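Local coordinates for protein putative dehydrogenase (Amycolatopsis orientalis, PDB 5A9T) that is an NADPH-dependent imine reductase that stereoselectively reduces imines to amines, binding the cofactor through a Rossmann-type domain, at residues W209-P212 with A213-Q217; T150-L154 with G155-H159; A190-S194 with A195-A199; D71-A74 with L75-L79; D53-V56 with D57-A61. One frame throughout, in Å; residues are numbered along the deposited sequence. Where two conformers were deposited one is given.

Contact 1 (W209-P212 with A213-Q217)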
loop_
_atom_site.group_PDB
_atom_site.type_symbol
_atom_site.label_atom_id
_atom_site.label_comp_id
_atom_site.label_asym_id
_atom_site.label_seq_id
_atom_site.Cartn_x
_atom_site.Cartn_y
_atom_site.Cartn_z
ATOM N N TRP A 209 -10.031 -0.862 -5.656
ATOM C CA TRP A 209 -10.322 -2.198 -5.234
ATOM C C TRP A 209 -9.144 -2.826 -4.496
ATOM O O TRP A 209 -9.259 -3.155 -3.323
ATOM C CB TRP A 209 -10.790 -3.070 -6.445
ATOM C CG TRP A 209 -10.723 -4.528 -6.121
ATOM C CD1 TRP A 209 -11.424 -5.194 -5.121
ATOM C CD2 TRP A 209 -9.890 -5.508 -6.686
ATOM N NE1 TRP A 209 -11.031 -6.453 -5.036
ATOM C CE2 TRP A 209 -10.091 -6.715 -5.983
ATOM C CE3 TRP A 209 -8.965 -5.482 -7.690
ATOM C CZ2 TRP A 209 -9.375 -7.848 -6.280
ATOM C CZ3 TRP A 209 -8.290 -6.717 -8.058
ATOM C CH2 TRP A 209 -8.535 -7.855 -7.317
ATOM N N PHE A 210 -8.018 -3.061 -5.159
ATOM C CA PHE A 210 -6.998 -3.980 -4.629
ATOM C C PHE A 210 -6.372 -3.481 -3.349
ATOM O O PHE A 210 -6.197 -4.250 -2.373
ATOM C CB PHE A 210 -5.963 -4.260 -5.716
ATOM C CG PHE A 210 -4.988 -5.379 -5.426
ATOM C CD1 PHE A 210 -5.333 -6.694 -5.669
ATOM C CD2 PHE A 210 -3.700 -5.091 -4.950
ATOM C CE1 PHE A 210 -4.468 -7.703 -5.402
ATOM C CE2 PHE A 210 -2.841 -6.118 -4.699
ATOM C CZ PHE A 210 -3.251 -7.418 -4.905
ATOM N N LEU A 211 -6.030 -2.182 -3.329
ATOM C CA LEU A 211 -5.418 -1.624 -2.144
ATOM C C LEU A 211 -6.196 -1.864 -0.842
ATOM O O LEU A 211 -5.660 -2.470 0.078
ATOM C CB LEU A 211 -5.029 -0.176 -2.424
ATOM C CG LEU A 211 -4.196 0.528 -1.361
ATOM C CD1 LEU A 211 -2.790 -0.019 -1.243
ATOM C CD2 LEU A 211 -4.188 1.983 -1.673
ATOM N N PRO A 212 -7.461 -1.456 -0.771
ATOM C CA PRO A 212 -8.173 -1.712 0.450
ATOM C C PRO A 212 -8.707 -3.115 0.611
ATOM O O PRO A 212 -8.625 -3.699 1.725
ATOM C CB PRO A 212 -9.318 -0.702 0.346
ATOM C CG PRO A 212 -9.512 -0.466 -1.122
ATOM C CD PRO A 212 -8.141 -0.519 -1.664
ATOM N N ALA A 213 -9.224 -3.711 -0.481
ATOM C CA ALA A 213 -9.926 -4.951 -0.363
ATOM C C ALA A 213 -9.083 -6.147 -0.256
ATOM O O ALA A 213 -9.531 -7.217 0.203
ATOM C CB ALA A 213 -10.948 -5.086 -1.489
ATOM N N VAL A 214 -7.865 -6.096 -0.818
ATOM C CA VAL A 214 -6.953 -7.164 -0.764
ATOM C C VAL A 214 -5.815 -6.825 0.196
ATOM O O VAL A 214 -5.615 -7.517 1.174
ATOM C CB VAL A 214 -6.440 -7.626 -2.176
ATOM C CG1 VAL A 214 -5.460 -8.771 -2.025
ATOM C CG2 VAL A 214 -7.634 -7.996 -3.078
ATOM N N ILE A 215 -4.973 -5.849 -0.112
ATOM C CA ILE A 215 -3.799 -5.576 0.742
ATOM C C ILE A 215 -4.273 -5.268 2.162
ATOM O O ILE A 215 -3.789 -5.848 3.146
ATOM C CB ILE A 215 -2.968 -4.445 0.089
ATOM C CG1 ILE A 215 -2.376 -4.913 -1.276
ATOM C CG2 ILE A 215 -1.811 -4.117 1.058
ATOM C CD1 ILE A 215 -1.684 -3.834 -2.054
ATOM N N GLY A 216 -5.157 -4.271 2.252
ATOM C CA GLY A 216 -5.595 -3.805 3.574
ATOM C C GLY A 216 -6.273 -4.892 4.392
ATOM O O GLY A 216 -6.019 -5.141 5.565
ATOM N N GLN A 217 -7.204 -5.635 3.731
ATOM C CA GLN A 217 -7.948 -6.667 4.442
ATOM C C GLN A 217 -7.025 -7.785 4.861
ATOM O O GLN A 217 -7.175 -8.368 5.952
ATOM C CB GLN A 217 -9.073 -7.238 3.595
ATOM C CG GLN A 217 -10.276 -6.337 3.501
ATOM C CD GLN A 217 -10.896 -6.003 4.862
ATOM O OE1 GLN A 217 -10.819 -4.860 5.331
ATOM N NE2 GLN A 217 -11.492 -6.999 5.509
HETATM O O HOH W 1 -8.741 -2.603 4.266
#
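F210 turns one face of its ring to V214, one helical turn on: V214 CB stands 4.0 Å from the centroid of the F210 ring and 22° off the ring normal, a CH-pi contact over the face. CG lies anti to the backbone N (chi1 -169°), which brings the ring back to V214 and I215 although CB points away from them. I215 crosses it at about a right angle, I215 CG1 lying 3.7 Å from F210 CE2, and W209 CH2 sits at the ring edge, in plane. The indole also meets V214, with W209 CZ2 3.6 Å from V214 CG2. Trimming F210 to an alanine would probably open a gap beside V214 and I215 and cost V214 CB the ring face it rests on. Behind the side chains helix 199-228 widens into pi-type turns, probably because P212 has no N-H to offer. F210 O takes both V214 N (2.9 Å) and I215 N (3.0 Å), the latter a pi-type bond. F210 and I215 also pack on L174 and M178 of the second subunit. The cross-segment side-chain packing is apolar, consistent with burial of F210 and I215 against that subunit; the polar bonds run through the backbone and a water between P212 O and Q217 OE1.

Contact 2 (T150-L154 with G155-H159)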
loop_
_atom_site.group_PDB
_atom_site.type_symbol
_atom_site.label_atom_id
_atom_site.label_comp_id
_atom_site.label_asym_id
_atom_site.label_seq_id
_atom_site.Cartn_x
_atom_site.Cartn_y
_atom_site.Cartn_z
ATOM N N THR A 150 -9.826 23.289 20.274
ATOM C CA THR A 150 -9.038 24.254 19.522
ATOM C C THR A 150 -8.177 23.523 18.442
ATOM O O THR A 150 -8.099 23.955 17.303
ATOM C CB THR A 150 -8.077 25.013 20.466
ATOM O OG1 THR A 150 -8.936 25.801 21.339
ATOM C CG2 THR A 150 -7.194 25.979 19.754
ATOM N N LEU A 151 -7.558 22.428 18.868
ATOM C CA LEU A 151 -6.681 21.720 17.931
ATOM C C LEU A 151 -7.512 21.115 16.776
ATOM O O LEU A 151 -6.989 21.017 15.678
ATOM C CB LEU A 151 -5.937 20.609 18.632
ATOM C CG LEU A 151 -4.855 21.114 19.715
ATOM C CD1 LEU A 151 -4.381 19.946 20.565
ATOM C CD2 LEU A 151 -3.752 21.897 19.066
ATOM N N ALA A 152 -8.754 20.798 17.025
ATOM C CA ALA A 152 -9.597 20.264 15.929
ATOM C C ALA A 152 -9.824 21.243 14.850
ATOM O O ALA A 152 -10.124 20.855 13.696
ATOM C CB ALA A 152 -10.853 19.772 16.509
ATOM N N GLY A 153 -9.620 22.548 15.036
ATOM C CA GLY A 153 -9.607 23.507 13.933
ATOM C C GLY A 153 -8.505 23.337 12.915
ATOM O O GLY A 153 -8.529 23.907 11.860
ATOM N N LEU A 154 -7.376 22.659 13.338
ATOM C CA LEU A 154 -6.273 22.454 12.491
ATOM C C LEU A 154 -6.454 21.143 11.664
ATOM O O LEU A 154 -5.917 21.018 10.538
ATOM C CB LEU A 154 -4.985 22.354 13.290
ATOM C CG LEU A 154 -4.675 23.578 14.209
ATOM C CD1 LEU A 154 -3.448 23.353 15.048
ATOM C CD2 LEU A 154 -4.488 24.827 13.373
ATOM N N GLY A 155 -7.018 20.159 12.289
ATOM C CA GLY A 155 -7.170 18.809 11.700
ATOM C C GLY A 155 -7.717 17.890 12.745
ATOM O O GLY A 155 -7.729 18.195 13.962
ATOM N N ASP A 156 -8.216 16.719 12.387
ATOM C CA ASP A 156 -8.719 15.774 13.276
ATOM C C ASP A 156 -7.640 15.367 14.274
ATOM O O ASP A 156 -6.644 14.798 13.853
ATOM C CB ASP A 156 -9.199 14.485 12.584
ATOM C CG ASP A 156 -9.916 13.549 13.511
ATOM O OD1 ASP A 156 -10.514 13.998 14.502
ATOM O OD2 ASP A 156 -9.955 12.299 13.222
ATOM N N PRO A 157 -7.827 15.583 15.581
ATOM C CA PRO A 157 -6.745 15.353 16.495
ATOM C C PRO A 157 -6.833 13.934 17.076
ATOM O O PRO A 157 -7.886 13.519 17.556
ATOM C CB PRO A 157 -6.994 16.388 17.572
ATOM C CG PRO A 157 -8.454 16.580 17.584
ATOM C CD PRO A 157 -8.928 16.361 16.199
ATOM N N VAL A 158 -5.760 13.171 17.053
ATOM C CA VAL A 158 -5.648 11.819 17.559
ATOM C C VAL A 158 -4.573 11.748 18.613
ATOM O O VAL A 158 -3.449 12.071 18.380
ATOM C CB VAL A 158 -5.290 10.814 16.427
ATOM C CG1 VAL A 158 -5.162 9.437 17.036
ATOM C CG2 VAL A 158 -6.368 10.802 15.384
ATOM N N HIS A 159 -4.896 11.374 19.858
ATOM C CA HIS A 159 -3.965 11.204 20.897
ATOM C C HIS A 159 -3.526 9.769 20.949
ATOM O O HIS A 159 -4.340 8.883 21.309
ATOM C CB HIS A 159 -4.610 11.656 22.238
ATOM C CG HIS A 159 -3.676 11.611 23.386
ATOM N ND1 HIS A 159 -2.658 12.481 23.637
ATOM C CD2 HIS A 159 -3.690 10.765 24.452
ATOM C CE1 HIS A 159 -2.020 12.147 24.764
ATOM N NE2 HIS A 159 -2.623 11.090 25.256
#
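A152 and P157 meet across the turn that leads from helix 141-152 into strand 156-161. A152 CB lies 3.9 Å from P157 CD and 4.1 Å from P157 CG, so the methyl touches the CG-CD bond of the proline ring. L151 is a looser neighbour, its CB 4.5 Å from P157 CB. Between the two apolar ends the backbone closes up: A152 CA sends a CA-H...O contact to G155 O at 3.4 Å, with 158° at the hydrogen. G155 N gives only a weak bond to L151 O, at 3.5 Å, whereas L154 N reaches that same oxygen at 2.9 Å.

G155 is the first residue to leave helical angles, at phi 174° and psi 165°. This extended conformation takes the chain out of the last helical turn, consistent with P157 coming beside A152. Further out, the L154 side chain packs on A23 and L24 of helix 15-26, while its carbonyl oxygen accepts from S133 OG. P157 also lies against Y137 of strand 134-139 and F144 of helix 141-152. The segments thus form the helix-to-strand turn of a beta-alpha-beta unit, 134-139, 141-152 and 156-161, at the edge of the Rossmann-type domain.

Contact 3 (A190-S194 with A195-A199)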
loop_
_atom_site.group_PDB
_atom_site.type_symbol
_atom_site.label_atom_id
_atom_site.label_comp_id
_atom_site.label_asym_id
_atom_site.label_seq_id
_atom_site.Cartn_x
_atom_site.Cartn_y
_atom_site.Cartn_z
ATOM N N ALA A 190 4.244 0.621 -14.202
ATOM C CA ALA A 190 5.185 0.363 -15.304
ATOM C C ALA A 190 4.889 -0.968 -15.994
ATOM O O ALA A 190 4.984 -1.014 -17.242
ATOM C CB ALA A 190 6.576 0.448 -14.771
ATOM N N LEU A 191 4.576 -1.998 -15.247
ATOM C CA LEU A 191 4.226 -3.304 -15.839
ATOM C C LEU A 191 3.037 -3.214 -16.696
ATOM O O LEU A 191 3.089 -3.606 -17.863
ATOM C CB LEU A 191 4.035 -4.371 -14.764
ATOM C CG LEU A 191 5.272 -4.948 -14.159
ATOM C CD1 LEU A 191 4.989 -5.697 -12.868
ATOM C CD2 LEU A 191 5.904 -5.865 -15.220
ATOM N N VAL A 192 1.914 -2.684 -16.210
ATOM C CA VAL A 192 0.713 -2.612 -17.137
ATOM C C VAL A 192 0.942 -1.587 -18.227
ATOM O O VAL A 192 0.422 -1.706 -19.342
ATOM C CB VAL A 192 -0.625 -2.426 -16.401
ATOM C CG1 VAL A 192 -0.832 -3.553 -15.454
ATOM C CG2 VAL A 192 -0.702 -1.052 -15.658
ATOM N N GLY A 193 1.758 -0.575 -17.975
ATOM C CA GLY A 193 2.085 0.437 -18.953
ATOM C C GLY A 193 2.834 -0.145 -20.107
ATOM O O GLY A 193 2.728 0.412 -21.211
ATOM N N SER A 194 3.523 -1.281 -19.931
ATOM C CA SER A 194 4.240 -1.928 -21.071
ATOM C C SER A 194 3.242 -2.489 -22.055
ATOM O O SER A 194 3.671 -2.817 -23.210
ATOM C CB SER A 194 5.223 -2.977 -20.527
ATOM O OG SER A 194 4.573 -4.078 -20.021
ATOM N N ALA A 195 2.007 -2.659 -21.678
ATOM C CA ALA A 195 0.936 -3.090 -22.536
ATOM C C ALA A 195 0.002 -1.932 -22.904
ATOM O O ALA A 195 -1.075 -2.180 -23.500
ATOM C CB ALA A 195 0.212 -4.289 -21.929
ATOM N N GLY A 196 0.422 -0.691 -22.671
ATOM C CA GLY A 196 -0.337 0.464 -23.087
ATOM C C GLY A 196 -1.382 0.913 -22.124
ATOM O O GLY A 196 -2.107 1.850 -22.450
ATOM N N VAL A 197 -1.442 0.380 -20.882
ATOM C CA VAL A 197 -2.455 0.756 -19.919
ATOM C C VAL A 197 -2.035 1.989 -19.180
ATOM O O VAL A 197 -0.999 2.001 -18.505
ATOM C CB VAL A 197 -2.714 -0.379 -18.889
ATOM C CG1 VAL A 197 -3.730 0.081 -17.845
ATOM C CG2 VAL A 197 -3.096 -1.720 -19.586
ATOM N N PRO A 198 -2.774 3.106 -19.284
ATOM C CA PRO A 198 -2.391 4.269 -18.483
ATOM C C PRO A 198 -2.533 4.101 -17.005
ATOM O O PRO A 198 -3.375 3.355 -16.535
ATOM C CB PRO A 198 -3.384 5.335 -18.958
ATOM C CG PRO A 198 -4.020 4.820 -20.198
ATOM C CD PRO A 198 -3.978 3.320 -20.097
ATOM N N ALA A 199 -1.692 4.818 -16.251
ATOM C CA ALA A 199 -1.749 4.781 -14.833
ATOM C C ALA A 199 -3.122 5.150 -14.278
ATOM O O ALA A 199 -3.604 4.561 -13.319
ATOM C CB ALA A 199 -0.679 5.669 -14.194
#
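V192 O receives two backbone donors from opposite faces of its carbonyl plane, A195 N at 3.0 Å and V197 N at 3.2 Å, while G196 N bonds to G193 O at 2.9 Å across a type I turn from G193 to G196. G196 carries the change of direction at phi 86°, a value at which any CB would press on the preceding carbonyl oxygen.

The reversal sets V197 beside V192, and the two side chains meet slantwise, CB to CB at 3.8 Å. V192 CG2 lies against V197 CB and CG1, while V197 CG2 comes close to V192 O and flanks the oxygen that accepts two hydrogen bonds with hydrocarbon. S194 folds back on the helix instead: with OG between its backbone N and carbonyl carbon (chi1 71°), the hydroxyl donates to L191 O at 2.7 Å, in the carbonyl plane, and also bonds Q255 NE2.

V192 and V197 continue outward onto A173 and Y170 of the second subunit, and a calcium ion lies about 6 Å from the S194 side chain. The bonds from V197 N and G196 N and the positive phi define a Schellman motif, accompanied by the apolar V192-V197 pair, which closes helix 166-193 before helix 199-228 begins.

Contact 4 (D71-A74 with L75-L79)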
loop_
_atom_site.group_PDB
_atom_site.type_symbol
_atom_site.label_atom_id
_atom_site.label_comp_id
_atom_site.label_asym_id
_atom_site.label_seq_id
_atom_site.Cartn_x
_atom_site.Cartn_y
_atom_site.Cartn_z
ATOM N N ASP A 71 13.633 23.136 10.931
ATOM C CA ASP A 71 14.341 21.903 11.420
ATOM C C ASP A 71 15.665 22.161 12.158
ATOM O O ASP A 71 16.034 21.540 13.130
ATOM C CB ASP A 71 14.656 20.854 10.298
ATOM C CG ASP A 71 13.416 20.408 9.516
ATOM O OD1 ASP A 71 12.260 20.603 10.008
ATOM O OD2 ASP A 71 13.582 19.825 8.416
ATOM N N TYR A 72 16.402 23.148 11.662
ATOM C CA TYR A 72 17.765 23.310 12.218
ATOM C C TYR A 72 17.731 24.116 13.502
ATOM O O TYR A 72 18.764 24.295 14.156
ATOM C CB TYR A 72 18.699 24.030 11.197
ATOM C CG TYR A 72 18.255 25.407 10.842
ATOM C CD1 TYR A 72 17.360 25.606 9.800
ATOM C CD2 TYR A 72 18.695 26.556 11.563
ATOM C CE1 TYR A 72 16.932 26.864 9.482
ATOM C CE2 TYR A 72 18.251 27.838 11.223
ATOM C CZ TYR A 72 17.341 27.955 10.179
ATOM O OH TYR A 72 16.895 29.165 9.785
ATOM N N ASP A 73 16.547 24.651 13.878
ATOM C CA ASP A 73 16.408 25.493 15.066
ATOM C C ASP A 73 16.005 24.453 16.128
ATOM O O ASP A 73 15.860 23.197 15.856
ATOM C CB ASP A 73 15.294 26.490 14.824
ATOM C CG ASP A 73 15.307 27.723 15.774
ATOM O OD1 ASP A 73 16.136 27.859 16.800
ATOM O OD2 ASP A 73 14.505 28.666 15.602
ATOM N N ALA A 74 15.885 24.969 17.325
ATOM C CA ALA A 74 15.678 24.149 18.528
ATOM C C ALA A 74 14.793 24.960 19.467
ATOM O O ALA A 74 15.023 26.132 19.752
ATOM C CB ALA A 74 16.873 23.882 19.316
ATOM N N LEU A 75 13.853 24.264 20.056
ATOM C CA LEU A 75 12.963 24.940 21.011
ATOM C C LEU A 75 13.695 25.558 22.159
ATOM O O LEU A 75 13.347 26.672 22.578
ATOM C CB LEU A 75 12.043 23.837 21.595
ATOM C CG LEU A 75 10.831 24.069 22.317
ATOM C CD1 LEU A 75 9.967 24.708 21.253
ATOM C CD2 LEU A 75 10.186 22.791 22.829
ATOM N N TYR A 76 14.706 24.899 22.724
ATOM C CA TYR A 76 15.375 25.440 23.854
ATOM C C TYR A 76 15.983 26.825 23.491
ATOM O O TYR A 76 16.195 27.659 24.402
ATOM C CB TYR A 76 16.440 24.515 24.522
ATOM C CG TYR A 76 17.602 24.146 23.681
ATOM C CD1 TYR A 76 18.781 24.952 23.662
ATOM C CD2 TYR A 76 17.593 22.998 22.896
ATOM C CE1 TYR A 76 19.841 24.655 22.789
ATOM C CE2 TYR A 76 18.681 22.717 22.044
ATOM C CZ TYR A 76 19.816 23.539 22.020
ATOM O OH TYR A 76 20.888 23.208 21.155
ATOM N N SER A 77 16.429 26.921 22.221
ATOM C CA SER A 77 17.058 28.161 21.769
ATOM C C SER A 77 16.051 29.251 21.421
ATOM O O SER A 77 16.165 30.385 21.937
ATOM C CB SER A 77 17.952 27.896 20.565
ATOM O OG SER A 77 18.428 29.136 19.973
ATOM N N ALA A 78 15.032 28.956 20.606
ATOM C CA ALA A 78 14.017 29.950 20.267
ATOM C C ALA A 78 13.254 30.458 21.462
ATOM O O ALA A 78 12.974 31.666 21.520
ATOM C CB ALA A 78 13.072 29.363 19.245
ATOM N N LEU A 79 12.875 29.535 22.340
ATOM C CA LEU A 79 12.083 29.951 23.476
ATOM C C LEU A 79 12.915 30.177 24.679
ATOM O O LEU A 79 12.366 30.613 25.762
ATOM C CB LEU A 79 11.004 28.900 23.782
ATOM C CG LEU A 79 9.772 28.966 22.879
ATOM C CD1 LEU A 79 9.887 29.301 21.402
ATOM C CD2 LEU A 79 9.131 27.563 23.139
#
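A74 and Y76 meet because the tyrosine's CG sits between its backbone N and carbonyl carbon (chi1 63°), which turns the ring back towards the start of the helix. D73, with CG anti to the backbone N (chi1 -162°), directs its carboxylate towards S77 and A78. The motif is a helix N-terminus in the Rossmann-type domain: A74 is the N-cap residue of the short helix 75-78, which follows the loop after strand 64-67.

Having no polar side chain, A74 serves through its backbone. Its carbonyl oxygen accepts from A78 N at 3.0 Å in a nearly straight bond (169° at the hydrogen), and more weakly from S77 N. D73 OD1 takes A74 N at 2.9 Å, the donor coming from above the carboxylate plane, and D73 OD2 lies 4.0 Å from A78 CB. Replacing D73 with a leucine would probably leave A74 N without this acceptor and remove the negative charge beside R36, which is seen to bind NADP(+).

Elsewhere L75 packs on A105 and W108 of helix 99-111, and Y76 also meets W108. Within the first turn, A74 CB touches the tyrosine ring obliquely, 3.5 Å from Y76 CE2.

Contact 5 (D53-V56 with D57-A61)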
loop_
_atom_site.group_PDB
_atom_site.type_symbol
_atom_site.label_atom_id
_atom_site.label_comp_id
_atom_site.label_asym_id
_atom_site.label_seq_id
_atom_site.Cartn_x
_atom_site.Cartn_y
_atom_site.Cartn_z
ATOM N N ASP A 53 7.135 41.001 17.882
ATOM C CA ASP A 53 8.596 40.906 17.583
ATOM C C ASP A 53 9.459 40.105 18.616
ATOM O O ASP A 53 10.381 39.401 18.174
ATOM C CB ASP A 53 9.209 42.348 17.453
ATOM C CG ASP A 53 8.707 43.113 16.157
ATOM O OD1 ASP A 53 8.433 42.458 15.134
ATOM O OD2 ASP A 53 8.554 44.368 16.207
ATOM N N ASP A 54 9.136 40.203 19.918
ATOM C CA ASP A 54 9.967 39.572 20.901
ATOM C C ASP A 54 9.268 38.283 21.367
ATOM O O ASP A 54 8.063 38.273 21.604
ATOM C CB ASP A 54 10.214 40.540 22.030
ATOM C CG ASP A 54 10.972 40.004 23.235
ATOM O OD1 ASP A 54 11.477 38.831 23.537
ATOM O OD2 ASP A 54 11.141 40.976 24.020
ATOM N N ILE A 55 10.068 37.236 21.450
ATOM C CA ILE A 55 9.519 35.960 21.937
ATOM C C ILE A 55 8.889 36.042 23.289
ATOM O O ILE A 55 7.880 35.325 23.538
ATOM C CB ILE A 55 10.550 34.813 21.808
ATOM C CG1 ILE A 55 9.944 33.410 21.982
ATOM C CG2 ILE A 55 11.657 34.967 22.816
ATOM C CD1 ILE A 55 8.906 33.045 20.990
ATOM N N VAL A 56 9.392 36.891 24.208
ATOM C CA VAL A 56 8.771 36.949 25.478
ATOM C C VAL A 56 7.334 37.494 25.344
ATOM O O VAL A 56 6.367 37.013 26.012
ATOM C CB VAL A 56 9.623 37.817 26.428
ATOM C CG1 VAL A 56 8.908 38.015 27.770
ATOM C CG2 VAL A 56 10.992 37.172 26.705
ATOM N N ASP A 57 7.152 38.533 24.545
ATOM C CA ASP A 57 5.822 39.049 24.350
ATOM C C ASP A 57 4.924 38.034 23.648
ATOM O O ASP A 57 3.750 37.878 23.985
ATOM C CB ASP A 57 5.861 40.350 23.561
ATOM C CG ASP A 57 6.619 41.487 24.285
ATOM O OD1 ASP A 57 6.593 41.597 25.536
ATOM O OD2 ASP A 57 7.238 42.294 23.536
ATOM N N ALA A 58 5.449 37.288 22.672
ATOM C CA ALA A 58 4.639 36.290 22.016
ATOM C C ALA A 58 4.184 35.196 22.985
ATOM O O ALA A 58 3.034 34.838 23.015
ATOM C CB ALA A 58 5.419 35.632 20.911
ATOM N N VAL A 59 5.116 34.703 23.774
ATOM C CA VAL A 59 4.796 33.672 24.799
ATOM C C VAL A 59 3.771 34.232 25.804
ATOM O O VAL A 59 2.830 33.487 26.263
ATOM C CB VAL A 59 6.113 33.236 25.497
ATOM C CG1 VAL A 59 5.905 32.443 26.770
ATOM C CG2 VAL A 59 6.896 32.358 24.497
ATOM N N SER A 60 3.976 35.486 26.244
ATOM C CA SER A 60 3.113 36.048 27.285
ATOM C C SER A 60 1.678 36.330 26.816
ATOM O O SER A 60 0.775 36.586 27.632
ATOM C CB SER A 60 3.770 37.330 27.870
ATOM O OG SER A 60 5.034 37.081 28.428
ATOM N N ALA A 61 1.414 36.319 25.489
ATOM C CA ALA A 61 0.125 36.680 24.915
ATOM C C ALA A 61 -0.944 35.614 25.137
ATOM O O ALA A 61 -2.145 35.887 25.056
ATOM C CB ALA A 61 0.220 36.965 23.420
#
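D54 and D57 meet at about a right angle at the start of helix 55-60, where D54 is the N-cap. D54 holds its CG anti to the backbone N (chi1 174°), which carries the carboxylate forward over the first turn; OD1 then accepts from V56 N at 2.9 Å with 169° at the hydrogen, though the donor stands well above the carboxylate plane. The other oxygen, D54 OD2, is 4.1 Å from D57 OD2, the two carboxylate planes being 58° apart. D57 has two conformers, and this closeness belongs to one of them, so any repulsion between the two charges is doubtful. D54 O closes the first turn with A58 N at 3.0 Å.

I55 comes next. Its carbonyl oxygen takes V59 N at 2.8 Å in an almost straight bond. The side chain crosses V59 at a slant, with both I55 CG1 and I55 CD1 4.1 Å from V59 CG2.

V56 ends the segment, and its carbonyl oxygen accepts from S60 N at 2.8 Å. S60 too has two conformers; in the one described S60 OG also bonds V56 O, from the opposite face of its plane, a second bond that is less certain for that reason.

The buried side of this helix is the one carrying I55, A58 and V59. I55 and A58 rest on W34 of strand 30-34, I55 also meets L79, and V59 packs on A82 and R89. A58 O accepts from T9 OG1 on strand 7-11, tying the helix to the parallel part of the mixed sheet in the cofactor domain.

In the fold
The five contacts divide between two regions. Contacts 2, 4 and 5 belong to the N-terminal NADP-binding region, contacts 1 and 3 to the C-terminal one. Contacts 4 and 5 touch directly, A78 O lying 3.5 Å from I55 CG1, and their centres are 15 Å apart; contact 2 stands about 24 Å from each, centre to centre. Contact 4 comes nearest the cofactor residues, the D73 side chain about 4 Å from those of R36 and A70. Contacts 1 and 3, with centres about 21 Å apart, both face the second subunit, and the F210 side chain is about 7 Å from a bound methyltetrahydroisoquinoline. Centres of contacts 3 and 5 are about 56 Å apart.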